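Local coordinates for Lmaj004144AAA protein (Leishmania major, PDB 1Y63) that probably transfers phosphate reversibly between nucleoside triphosphates and monophosphates as an AK6-type adenylate kinase, and probably hydrolyses ATP during maturation of the small ribosomal subunit, at residues E6-N12 with M80-G84; S25-M29 with M164-V168; V104-S110 with V153-D159. All coordinates share one frame; numbering follows the deposited sequence. Where two conformers were deposited one is given.

Contact 1: E6-N12 with M80-G84; sequences EQPKGIN and MVSRG
Lys9 reaches along Val81 and gives its ammonium group to the backbone: NZ donates to Val81 O at 2.7 Å, from a position tilted 34° out of the carbonyl plane. A turn at the last torsion (chi4 67°) brings NZ there, after CG, CD and CE have run past the same oxygen. Glu6 OE2 receives NZ as well, in a 2.9 Å salt bridge that comes from above the carboxylate plane; this bridge within the loop positions NZ, while the bond to Val81 O joins the two loops. Asn12 makes the second direct bond. Its ND2 donates to Met80 O over 3.0 Å, with the acceptor close to the amide plane; the amide is further fixed by His86 and Trp100, which bind OD1 and ND2. Two waters fill in the backbone pairing. Water 2 takes the N-H of Gly10 and donates to both Met80 O and Ser82 O, while water 1 joins Lys9 O to Gly84 N. Beside them, Gly10 CA points a C-H almost straight at Gly84 O, 3.3 Å away. Packing completes the join: Val81 CG2 lies against Glu6 OE1 at 3.6 Å, the two side chains meeting at about a right angle, and CG1 rests on Glu6 O. Met80, folded back at chi2 and chi3, sets its methyl CE 3.6 Å from Asn12 ND2. The arrangement joins the N-terminal loop that leads into strand 12-16 to the helix-to-strand connection before strand 85-89, which supplies Ser82 and Arg83, with His86, to a manganese site in this P-loop kinase fold.

Contact 2: S25-M29 with M164-V168; sequences SMAEM and MAATV. With MN (manganese (II) ion), chain C; ADP (adenosine-5'-diphosphate), chain Q.
Met26 extends until its last torsion, where CE meets Thr167 CG2 at 3.6 Å, the two side chains crossing at about a right angle; its CG passes Val168 CG2 in the opposite direction. Met29 and Met164 add to this packing, each in one of two modelled conformers. Met29 SD rests on the same methyl, so CG2 of Val168 touches both Met26 and Met29. Met164 has CG anti to its backbone nitrogen (chi1 -169°) and SD 3.6 Å from Met26 N; its CE lies 4.0 Å from Ser25 CB and near N6 of ADP. The short helix axes approach to 10.4 Å and are inclined at 51°.

Polar bonds lead to the nucleotide. Ser25 grips O1A of ADP twice, through N at 2.8 Å and OG at 2.7 Å, while Met164 CB lies 3.5 Å from N6 of the adenine. Metal binding occupies another side of helix 23-33: Glu28 OE2 coordinates manganese at 2.2 Å, with four waters and His39 completing the shell, and OE1 accepts a hydrogen bond from water 3.

Between the facing sides of the two segments, the chemistry implies contact by shape and dispersion rather than by directed bonds. Directional bonds point elsewhere: from Ser25 to the alpha-phosphate, from Glu28 to the metal, and between Thr167 OG1 and Arg156.

Contact 3: V104-S110 with V153-D159; sequences VVVLHTS and VLVREND. With ADP (adenosine-5'-diphosphate), chain Q.
Val106 and Val155 sit side by side in neighbouring parallel strands, 104-108 and 153-157, at one edge of the five-stranded P-loop NTPase sheet. The backbone ladder is regular: Leu154 N to Val104 O, Val106 N to Leu154 O, Arg156 N to Val106 O and His108 N to Arg156 O. One further rung, Asn158 N to His108 O, continues past the strand end and is more bent, 141° at the hydrogen.

Apolar contacts flank the ladder. On the face of Val104, Val106 and His108, Val106 CB meets Val155 CG2 at 4.0 Å, and Val155 CG1 comes to the edge of the imidazole, 3.3 Å from His108 CD2. Glu135 and Glu141 bind the two ring nitrogens, which fixes the ring's rotation. Helix 139-147 packs over this face; helix 161-178 lies on the other, touching Val105 and Leu154.

Polar groups gather at the C-terminal ends of the strands. The amide of Asn158 has a methyl against it, Leu107 CD1 approaching ND2 obliquely at 3.7 Å, while ND2 itself donates to Thr21 O. Asn158 OD1 stands 3.3 Å from adenine N6 of ADP, and Asp159 O is 3.5 Å from N1. Glu157, bent at chi2, brings OE2 within 3.1 Å of Asp159 OD2, which could raise the proton affinity of Glu157, whereas Asp159 has Ser110 N as a donor. In the modelled conformer of Ser110, OG also donates to Asp159 OD2. At the N-terminal end of helix 111-120, Ser110 N donates to Asp159 OD1 at 2.8 Å, through the syn lone pair of that oxygen.

Overall arrangement
Both segments of contact 1 precede those of contact 3 along the chain, whereas the segments of contacts 1 and 2 alternate; contact 3 falls between the two helical segments of contact 2. Contacts 2 and 3 have centres 11 Å apart and touch: Thr167 OG1 probably hydrogen-bonds Arg156 NE, and Met26 CE packs on Leu107 CD2. Strand 153-157 leads directly into helix 161-178, so 153-159 and 164-168 together serve the base of ADP, while helix 23-33 holds the alpha-phosphate. Contact 1 lies apart, its centre about 21 Å from that of contact 2 and 24 Å from that of contact 3, where loops enter central strand 12-16 and its neighbour 85-89.

Contact 1: E6-N12 with M80-G84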
loop_
_atom_site.group_PDB
_atom_site.type_symbol
_atom_site.label_atom_id
_atom_site.label_comp_id
_atom_site.label_asym_id
_atom_site.label_seq_id
_atom_site.Cartn_x
_atom_site.Cartn_y
_atom_site.Cartn_z
ATOM N N GLU A 6 9.280 19.672 2.411
ATOM C CA GLU A 6 9.005 19.945 0.972
ATOM C C GLU A 6 7.693 19.292 0.565
ATOM O O GLU A 6 7.457 18.126 0.874
ATOM C CB GLU A 6 10.155 19.446 0.083
ATOM C CG GLU A 6 10.022 19.781 -1.396
ATOM C CD GLU A 6 11.269 19.426 -2.192
ATOM O OE1 GLU A 6 12.201 18.820 -1.620
ATOM O OE2 GLU A 6 11.317 19.753 -3.396
ATOM N N GLN A 7 6.826 20.057 -0.101
ATOM C CA GLN A 7 5.561 19.519 -0.591
ATOM C C GLN A 7 5.800 18.765 -1.882
ATOM O O GLN A 7 6.617 19.181 -2.712
ATOM C CB GLN A 7 4.508 20.607 -0.812
ATOM C CG GLN A 7 4.143 21.396 0.439
ATOM C CD GLN A 7 3.657 20.523 1.579
ATOM O OE1 GLN A 7 2.587 19.919 1.504
ATOM N NE2 GLN A 7 4.443 20.462 2.653
ATOM N N PRO A 8 5.112 17.627 -2.053
ATOM C CA PRO A 8 5.253 16.864 -3.284
ATOM C C PRO A 8 4.934 17.666 -4.538
ATOM O O PRO A 8 4.028 18.484 -4.526
ATOM C CB PRO A 8 4.234 15.750 -3.138
ATOM C CG PRO A 8 3.965 15.638 -1.741
ATOM C CD PRO A 8 4.228 16.943 -1.085
ATOM N N LYS A 9 5.680 17.388 -5.597
ATOM C CA LYS A 9 5.488 18.035 -6.901
ATOM C C LYS A 9 4.493 17.279 -7.766
ATOM O O LYS A 9 4.042 17.800 -8.766
ATOM C CB LYS A 9 6.812 18.116 -7.653
ATOM C CG LYS A 9 7.867 18.950 -6.975
ATOM C CD LYS A 9 9.133 19.021 -7.812
ATOM C CE LYS A 9 10.309 19.536 -6.997
ATOM N NZ LYS A 9 10.720 18.574 -5.932
ATOM N N GLY A 10 4.176 16.035 -7.410
ATOM C CA GLY A 10 3.197 15.257 -8.158
ATOM C C GLY A 10 2.070 14.733 -7.294
ATOM O O GLY A 10 1.885 15.198 -6.159
ATOM N N ILE A 11 1.323 13.773 -7.839
ATOM C CA ILE A 11 0.242 13.105 -7.110
ATOM C C ILE A 11 0.762 11.781 -6.578
ATOM O O ILE A 11 1.299 10.972 -7.317
ATOM C CB ILE A 11 -0.990 12.864 -8.000
ATOM C CG1 ILE A 11 -1.499 14.201 -8.569
ATOM C CG2 ILE A 11 -2.082 12.139 -7.216
ATOM C CD1 ILE A 11 -2.093 15.109 -7.533
ATOM N N ASN A 12 0.612 11.579 -5.271
ATOM C CA ASN A 12 1.103 10.365 -4.600
ATOM C C ASN A 12 -0.051 9.601 -3.986
ATOM O O ASN A 12 -0.860 10.173 -3.277
ATOM C CB ASN A 12 2.092 10.707 -3.501
ATOM C CG ASN A 12 3.377 11.302 -4.026
ATOM O OD1 ASN A 12 3.785 11.027 -5.149
ATOM N ND2 ASN A 12 4.029 12.121 -3.202
ATOM N N MET A 80 9.636 10.750 -3.115
ATOM C CA MET A 80 8.259 11.155 -2.879
ATOM C C MET A 80 7.986 12.606 -3.216
ATOM O O MET A 80 6.864 12.957 -3.537
ATOM C CB MET A 80 7.858 10.848 -1.436
ATOM C CG MET A 80 7.894 9.358 -1.142
ATOM S SD MET A 80 6.839 8.349 -2.245
ATOM C CE MET A 80 5.230 9.040 -1.893
ATOM N N VAL A 81 9.018 13.451 -3.162
ATOM C CA VAL A 81 8.859 14.878 -3.462
ATOM C C VAL A 81 9.304 15.222 -4.883
ATOM O O VAL A 81 9.239 16.393 -5.290
ATOM C CB VAL A 81 9.609 15.779 -2.445
ATOM C CG1 VAL A 81 9.067 15.528 -1.060
ATOM C CG2 VAL A 81 11.110 15.541 -2.506
ATOM N N SER A 82 9.757 14.217 -5.619
ATOM C CA SER A 82 10.242 14.396 -6.992
ATOM C C SER A 82 9.111 14.604 -8.002
ATOM O O SER A 82 7.958 14.311 -7.725
ATOM C CB SER A 82 11.110 13.201 -7.409
ATOM O OG SER A 82 10.355 12.029 -7.644
ATOM N N ARG A 83 9.452 15.109 -9.194
ATOM C CA ARG A 83 8.441 15.323 -10.232
ATOM C C ARG A 83 7.860 13.974 -10.660
ATOM O O ARG A 83 8.536 12.957 -10.588
ATOM C CB ARG A 83 9.022 16.080 -11.439
ATOM C CG ARG A 83 10.200 15.393 -12.124
ATOM C CD ARG A 83 10.675 16.152 -13.387
ATOM N NE ARG A 83 10.881 17.593 -13.190
ATOM C CZ ARG A 83 11.347 18.419 -14.129
ATOM N NH1 ARG A 83 11.676 17.964 -15.335
ATOM N NH2 ARG A 83 11.497 19.713 -13.862
ATOM N N GLY A 84 6.595 13.976 -11.066
ATOM C CA GLY A 84 5.902 12.777 -11.531
ATOM C C GLY A 84 5.011 12.281 -10.409
ATOM O O GLY A 84 5.054 12.824 -9.303
HETATM O O HOH W 1 4.860 16.415 -11.178
HETATM O O HOH W 2 6.199 14.479 -5.802
#

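Contact 2: S25-M29 with M164-V168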
loop_
_atom_site.group_PDB
_atom_site.type_symbol
_atom_site.label_atom_id
_atom_site.label_comp_id
_atom_site.label_asym_id
_atom_site.label_seq_id
_atom_site.Cartn_x
_atom_site.Cartn_y
_atom_site.Cartn_z
ATOM N N SER A 25 -0.503 -5.957 -7.187
ATOM C CA SER A 25 -1.276 -6.108 -8.417
ATOM C C SER A 25 -1.981 -4.806 -8.802
ATOM O O SER A 25 -1.976 -4.399 -9.963
ATOM C CB SER A 25 -2.269 -7.245 -8.304
ATOM O OG SER A 25 -1.584 -8.468 -8.083
ATOM N N MET A 26 -2.620 -4.180 -7.821
ATOM C CA MET A 26 -3.315 -2.911 -8.084
ATOM C C MET A 26 -2.343 -1.800 -8.417
ATOM O O MET A 26 -2.573 -1.031 -9.339
ATOM C CB MET A 26 -4.207 -2.492 -6.937
ATOM C CG MET A 26 -5.021 -1.253 -7.278
ATOM S SD MET A 26 -6.177 -0.800 -5.977
ATOM C CE MET A 26 -7.389 -2.099 -6.188
ATOM N N ALA A 27 -1.225 -1.727 -7.701
ATOM C CA ALA A 27 -0.241 -0.684 -7.975
ATOM C C ALA A 27 0.340 -0.852 -9.393
ATOM O O ALA A 27 0.609 0.147 -10.084
ATOM C CB ALA A 27 0.855 -0.713 -6.953
ATOM N N GLU A 28 0.558 -2.101 -9.811
ATOM C CA GLU A 28 1.056 -2.317 -11.159
ATOM C C GLU A 28 0.012 -1.981 -12.208
ATOM O O GLU A 28 0.343 -1.457 -13.274
ATOM C CB GLU A 28 1.619 -3.723 -11.330
ATOM C CG GLU A 28 2.845 -3.967 -10.439
ATOM C CD GLU A 28 4.136 -3.327 -10.950
ATOM O OE1 GLU A 28 4.123 -2.499 -11.890
ATOM O OE2 GLU A 28 5.198 -3.662 -10.391
ATOM N N MET A 29 -1.255 -2.247 -11.925
ATOM C CA MET A 29 -2.320 -1.772 -12.815
ATOM C C MET A 29 -2.350 -0.261 -12.959
ATOM O O MET A 29 -2.475 0.264 -14.063
ATOM C CB MET A 29 -3.673 -2.282 -12.358
ATOM C CG MET A 29 -4.775 -1.896 -13.303
ATOM S SD MET A 29 -6.466 -2.405 -12.914
ATOM C CE MET A 29 -6.528 -4.023 -13.664
ATOM N N MET A 164 -10.992 -4.837 -8.924
ATOM C CA MET A 164 -9.748 -4.103 -9.076
ATOM C C MET A 164 -9.854 -3.024 -10.129
ATOM O O MET A 164 -9.436 -1.905 -9.907
ATOM C CB MET A 164 -8.579 -5.057 -9.412
ATOM C CG MET A 164 -7.215 -4.363 -9.319
ATOM S SD MET A 164 -5.874 -5.418 -8.704
ATOM C CE MET A 164 -5.832 -6.570 -10.071
ATOM N N ALA A 165 -10.407 -3.378 -11.292
ATOM C CA ALA A 165 -10.503 -2.430 -12.388
ATOM C C ALA A 165 -11.404 -1.257 -12.037
ATOM O O ALA A 165 -11.107 -0.114 -12.372
ATOM C CB ALA A 165 -10.974 -3.127 -13.649
ATOM N N ALA A 166 -12.512 -1.535 -11.352
ATOM C CA ALA A 166 -13.438 -0.475 -10.941
ATOM C C ALA A 166 -12.821 0.465 -9.909
ATOM O O ALA A 166 -13.027 1.690 -9.941
ATOM C CB ALA A 166 -14.743 -1.087 -10.425
ATOM N N THR A 167 -12.036 -0.100 -8.993
ATOM C CA THR A 167 -11.302 0.698 -8.040
ATOM C C THR A 167 -10.300 1.601 -8.766
ATOM O O THR A 167 -10.183 2.790 -8.459
ATOM C CB THR A 167 -10.617 -0.192 -6.991
ATOM O OG1 THR A 167 -11.642 -0.850 -6.215
ATOM C CG2 THR A 167 -9.698 0.633 -6.105
ATOM N N VAL A 168 -9.583 1.048 -9.743
ATOM C CA VAL A 168 -8.643 1.871 -10.491
ATOM C C VAL A 168 -9.349 3.004 -11.233
ATOM O O VAL A 168 -8.824 4.095 -11.296
ATOM C CB VAL A 168 -7.704 1.016 -11.362
ATOM C CG1 VAL A 168 -6.889 1.887 -12.289
ATOM C CG2 VAL A 168 -6.789 0.180 -10.459
HETATM MN MN MN C . 6.829 -2.303 -9.916
HETATM P PB ADP Q . -0.175 -8.129 -1.985
HETATM O O1B ADP Q . 0.449 -9.126 -1.027
HETATM O O2B ADP Q . -1.240 -7.315 -1.279
HETATM O O3B ADP Q . 0.836 -7.289 -2.760
HETATM P PA ADP Q . -0.670 -9.308 -4.593
HETATM O O1A ADP Q . -0.889 -8.113 -5.497
HETATM O O2A ADP Q . 0.724 -9.932 -4.626
HETATM O O3A ADP Q . -1.049 -8.972 -3.086
HETATM O "O5'" ADP Q . -1.760 -10.438 -4.918
HETATM C "C5'" ADP Q . -1.396 -11.806 -4.794
HETATM C "C4'" ADP Q . -2.158 -12.534 -5.874
HETATM O "O4'" ADP Q . -3.556 -12.328 -5.692
HETATM C "C3'" ADP Q . -1.874 -12.032 -7.279
HETATM O "O3'" ADP Q . -0.683 -12.572 -7.845
HETATM C "C2'" ADP Q . -3.115 -12.471 -8.006
HETATM O "O2'" ADP Q . -3.080 -13.873 -8.248
HETATM C "C1'" ADP Q . -4.187 -12.267 -6.969
HETATM N N9 ADP Q . -4.937 -10.999 -7.009
HETATM C C8 ADP Q . -4.592 -9.758 -6.530
HETATM N N7 ADP Q . -5.601 -8.876 -6.700
HETATM C C5 ADP Q . -6.632 -9.578 -7.284
HETATM C C6 ADP Q . -7.976 -9.228 -7.715
HETATM N N6 ADP Q . -8.446 -7.977 -7.543
HETATM N N1 ADP Q . -8.711 -10.221 -8.261
HETATM C C2 ADP Q . -8.213 -11.478 -8.403
HETATM N N3 ADP Q . -6.989 -11.900 -8.036
HETATM C C4 ADP Q . -6.175 -10.961 -7.477
HETATM O O HOH W 3 6.337 -1.142 -11.513
HETATM O O HOH W 4 7.774 -3.622 -8.441
HETATM O O HOH W 5 8.347 -3.097 -11.339
HETATM O O HOH W 6 8.418 -0.807 -9.259
#

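Contact 3: V104-S110 with V153-D159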
loop_
_atom_site.group_PDB
_atom_site.type_symbol
_atom_site.label_atom_id
_atom_site.label_comp_id
_atom_site.label_asym_id
_atom_site.label_seq_id
_atom_site.Cartn_x
_atom_site.Cartn_y
_atom_site.Cartn_z
ATOM N N VAL A 104 -5.135 7.490 0.036
ATOM C CA VAL A 104 -4.733 6.223 0.649
ATOM C C VAL A 104 -5.839 5.229 0.367
ATOM O O VAL A 104 -6.990 5.498 0.656
ATOM C CB VAL A 104 -4.511 6.350 2.158
ATOM C CG1 VAL A 104 -4.191 5.011 2.791
ATOM C CG2 VAL A 104 -3.380 7.343 2.416
ATOM N N VAL A 105 -5.493 4.124 -0.272
ATOM C CA VAL A 105 -6.461 3.103 -0.638
ATOM C C VAL A 105 -6.188 1.895 0.204
ATOM O O VAL A 105 -5.056 1.386 0.224
ATOM C CB VAL A 105 -6.311 2.713 -2.119
ATOM C CG1 VAL A 105 -7.325 1.674 -2.495
ATOM C CG2 VAL A 105 -6.405 3.926 -3.012
ATOM N N VAL A 106 -7.196 1.443 0.953
ATOM C CA VAL A 106 -7.050 0.243 1.780
ATOM C C VAL A 106 -7.850 -0.868 1.113
ATOM O O VAL A 106 -9.059 -0.718 0.906
ATOM C CB VAL A 106 -7.608 0.458 3.211
ATOM C CG1 VAL A 106 -7.459 -0.825 4.058
ATOM C CG2 VAL A 106 -6.983 1.622 3.925
ATOM N N LEU A 107 -7.171 -1.990 0.839
ATOM C CA LEU A 107 -7.777 -3.144 0.209
ATOM C C LEU A 107 -8.194 -4.176 1.247
ATOM O O LEU A 107 -7.470 -4.437 2.195
ATOM C CB LEU A 107 -6.821 -3.787 -0.796
ATOM C CG LEU A 107 -6.247 -2.856 -1.879
ATOM C CD1 LEU A 107 -5.337 -3.612 -2.841
ATOM C CD2 LEU A 107 -7.368 -2.198 -2.583
ATOM N N HIS A 108 -9.389 -4.727 1.034
ATOM C CA HIS A 108 -9.905 -5.860 1.789
ATOM C C HIS A 108 -10.166 -7.034 0.883
ATOM O O HIS A 108 -10.412 -6.860 -0.313
ATOM C CB HIS A 108 -11.200 -5.463 2.490
ATOM C CG HIS A 108 -10.981 -4.643 3.720
ATOM N ND1 HIS A 108 -10.317 -5.137 4.824
ATOM C CD2 HIS A 108 -11.362 -3.388 4.039
ATOM C CE1 HIS A 108 -10.298 -4.211 5.769
ATOM N NE2 HIS A 108 -10.940 -3.147 5.325
ATOM N N THR A 109 -10.138 -8.238 1.444
ATOM C CA THR A 109 -10.404 -9.441 0.671
ATOM C C THR A 109 -11.165 -10.407 1.585
ATOM O O THR A 109 -10.831 -10.524 2.778
ATOM C CB THR A 109 -9.070 -10.063 0.177
ATOM O OG1 THR A 109 -8.343 -9.101 -0.615
ATOM C CG2 THR A 109 -9.265 -11.272 -0.673
ATOM N N SER A 110 -12.193 -11.060 1.052
ATOM C CA SER A 110 -12.950 -12.043 1.819
ATOM C C SER A 110 -12.028 -13.134 2.316
ATOM O O SER A 110 -11.045 -13.450 1.681
ATOM C CB SER A 110 -14.064 -12.641 0.955
ATOM O OG SER A 110 -14.953 -11.621 0.505
ATOM N N VAL A 153 -9.076 8.766 2.418
ATOM C CA VAL A 153 -8.984 7.312 2.598
ATOM C C VAL A 153 -10.137 6.627 1.870
ATOM O O VAL A 153 -11.308 6.912 2.133
ATOM C CB VAL A 153 -8.983 6.892 4.064
ATOM C CG1 VAL A 153 -9.027 5.383 4.200
ATOM C CG2 VAL A 153 -7.736 7.431 4.775
ATOM N N LEU A 154 -9.770 5.708 0.975
ATOM C CA LEU A 154 -10.712 4.954 0.158
ATOM C C LEU A 154 -10.533 3.511 0.573
ATOM O O LEU A 154 -9.412 3.006 0.559
ATOM C CB LEU A 154 -10.351 5.114 -1.321
ATOM C CG LEU A 154 -11.246 4.546 -2.408
ATOM C CD1 LEU A 154 -12.584 5.255 -2.467
ATOM C CD2 LEU A 154 -10.520 4.699 -3.741
ATOM N N VAL A 155 -11.602 2.835 0.961
ATOM C CA VAL A 155 -11.487 1.441 1.334
ATOM C C VAL A 155 -12.281 0.655 0.312
ATOM O O VAL A 155 -13.407 1.048 -0.021
ATOM C CB VAL A 155 -12.047 1.202 2.748
ATOM C CG1 VAL A 155 -11.987 -0.236 3.129
ATOM C CG2 VAL A 155 -11.285 2.044 3.765
ATOM N N ARG A 156 -11.717 -0.442 -0.187
ATOM C CA ARG A 156 -12.329 -1.170 -1.300
ATOM C C ARG A 156 -12.204 -2.660 -1.155
ATOM O O ARG A 156 -11.139 -3.172 -0.837
ATOM C CB ARG A 156 -11.725 -0.742 -2.628
ATOM C CG ARG A 156 -11.767 0.735 -2.918
ATOM C CD ARG A 156 -13.150 1.216 -3.314
ATOM N NE ARG A 156 -13.535 0.802 -4.658
ATOM C CZ ARG A 156 -14.604 1.214 -5.331
ATOM N NH1 ARG A 156 -15.460 2.102 -4.820
ATOM N NH2 ARG A 156 -14.861 0.725 -6.541
ATOM N N GLU A 157 -13.307 -3.362 -1.373
ATOM C CA GLU A 157 -13.261 -4.811 -1.484
ATOM C C GLU A 157 -12.498 -5.135 -2.751
ATOM O O GLU A 157 -12.719 -4.496 -3.782
ATOM C CB GLU A 157 -14.685 -5.375 -1.545
ATOM C CG GLU A 157 -14.723 -6.897 -1.391
ATOM C CD GLU A 157 -14.283 -7.377 0.017
ATOM O OE1 GLU A 157 -14.144 -6.553 0.953
ATOM O OE2 GLU A 157 -14.099 -8.602 0.196
ATOM N N ASN A 158 -11.602 -6.113 -2.668
ATOM C CA ASN A 158 -10.719 -6.438 -3.784
ATOM C C ASN A 158 -10.595 -7.944 -3.966
ATOM O O ASN A 158 -9.503 -8.479 -3.886
ATOM C CB ASN A 158 -9.332 -5.814 -3.566
ATOM C CG ASN A 158 -8.536 -5.688 -4.839
ATOM O OD1 ASN A 158 -9.068 -5.224 -5.869
ATOM N ND2 ASN A 158 -7.253 -6.094 -4.809
ATOM N N ASP A 159 -11.727 -8.603 -4.204
ATOM C CA ASP A 159 -11.792 -10.073 -4.357
ATOM C C ASP A 159 -11.573 -10.516 -5.806
ATOM O O ASP A 159 -11.003 -11.602 -6.068
ATOM C CB ASP A 159 -13.150 -10.612 -3.909
ATOM C CG ASP A 159 -13.340 -10.621 -2.407
ATOM O OD1 ASP A 159 -12.362 -10.521 -1.647
ATOM O OD2 ASP A 159 -14.492 -10.795 -1.972
HETATM P PB ADP Q . -0.175 -8.129 -1.985
HETATM O O1B ADP Q . 0.449 -9.126 -1.027
HETATM O O2B ADP Q . -1.240 -7.315 -1.279
HETATM O O3B ADP Q . 0.836 -7.289 -2.760
HETATM P PA ADP Q . -0.670 -9.308 -4.593
HETATM O O1A ADP Q . -0.889 -8.113 -5.497
HETATM O O2A ADP Q . 0.724 -9.932 -4.626
HETATM O O3A ADP Q . -1.049 -8.972 -3.086
HETATM O "O5'" ADP Q . -1.760 -10.438 -4.918
HETATM C "C5'" ADP Q . -1.396 -11.806 -4.794
HETATM C "C4'" ADP Q . -2.158 -12.534 -5.874
HETATM O "O4'" ADP Q . -3.556 -12.328 -5.692
HETATM C "C3'" ADP Q . -1.874 -12.032 -7.279
HETATM O "O3'" ADP Q . -0.683 -12.572 -7.845
HETATM C "C2'" ADP Q . -3.115 -12.471 -8.006
HETATM O "O2'" ADP Q . -3.080 -13.873 -8.248
HETATM C "C1'" ADP Q . -4.187 -12.267 -6.969
HETATM N N9 ADP Q . -4.937 -10.999 -7.009
HETATM C C8 ADP Q . -4.592 -9.758 -6.530
HETATM N N7 ADP Q . -5.601 -8.876 -6.700
HETATM C C5 ADP Q . -6.632 -9.578 -7.284
HETATM C C6 ADP Q . -7.976 -9.228 -7.715
HETATM N N6 ADP Q . -8.446 -7.977 -7.543
HETATM N N1 ADP Q . -8.711 -10.221 -8.261
HETATM C C2 ADP Q . -8.213 -11.478 -8.403
HETATM N N3 ADP Q . -6.989 -11.900 -8.036
HETATM C C4 ADP Q . -6.175 -10.961 -7.477
#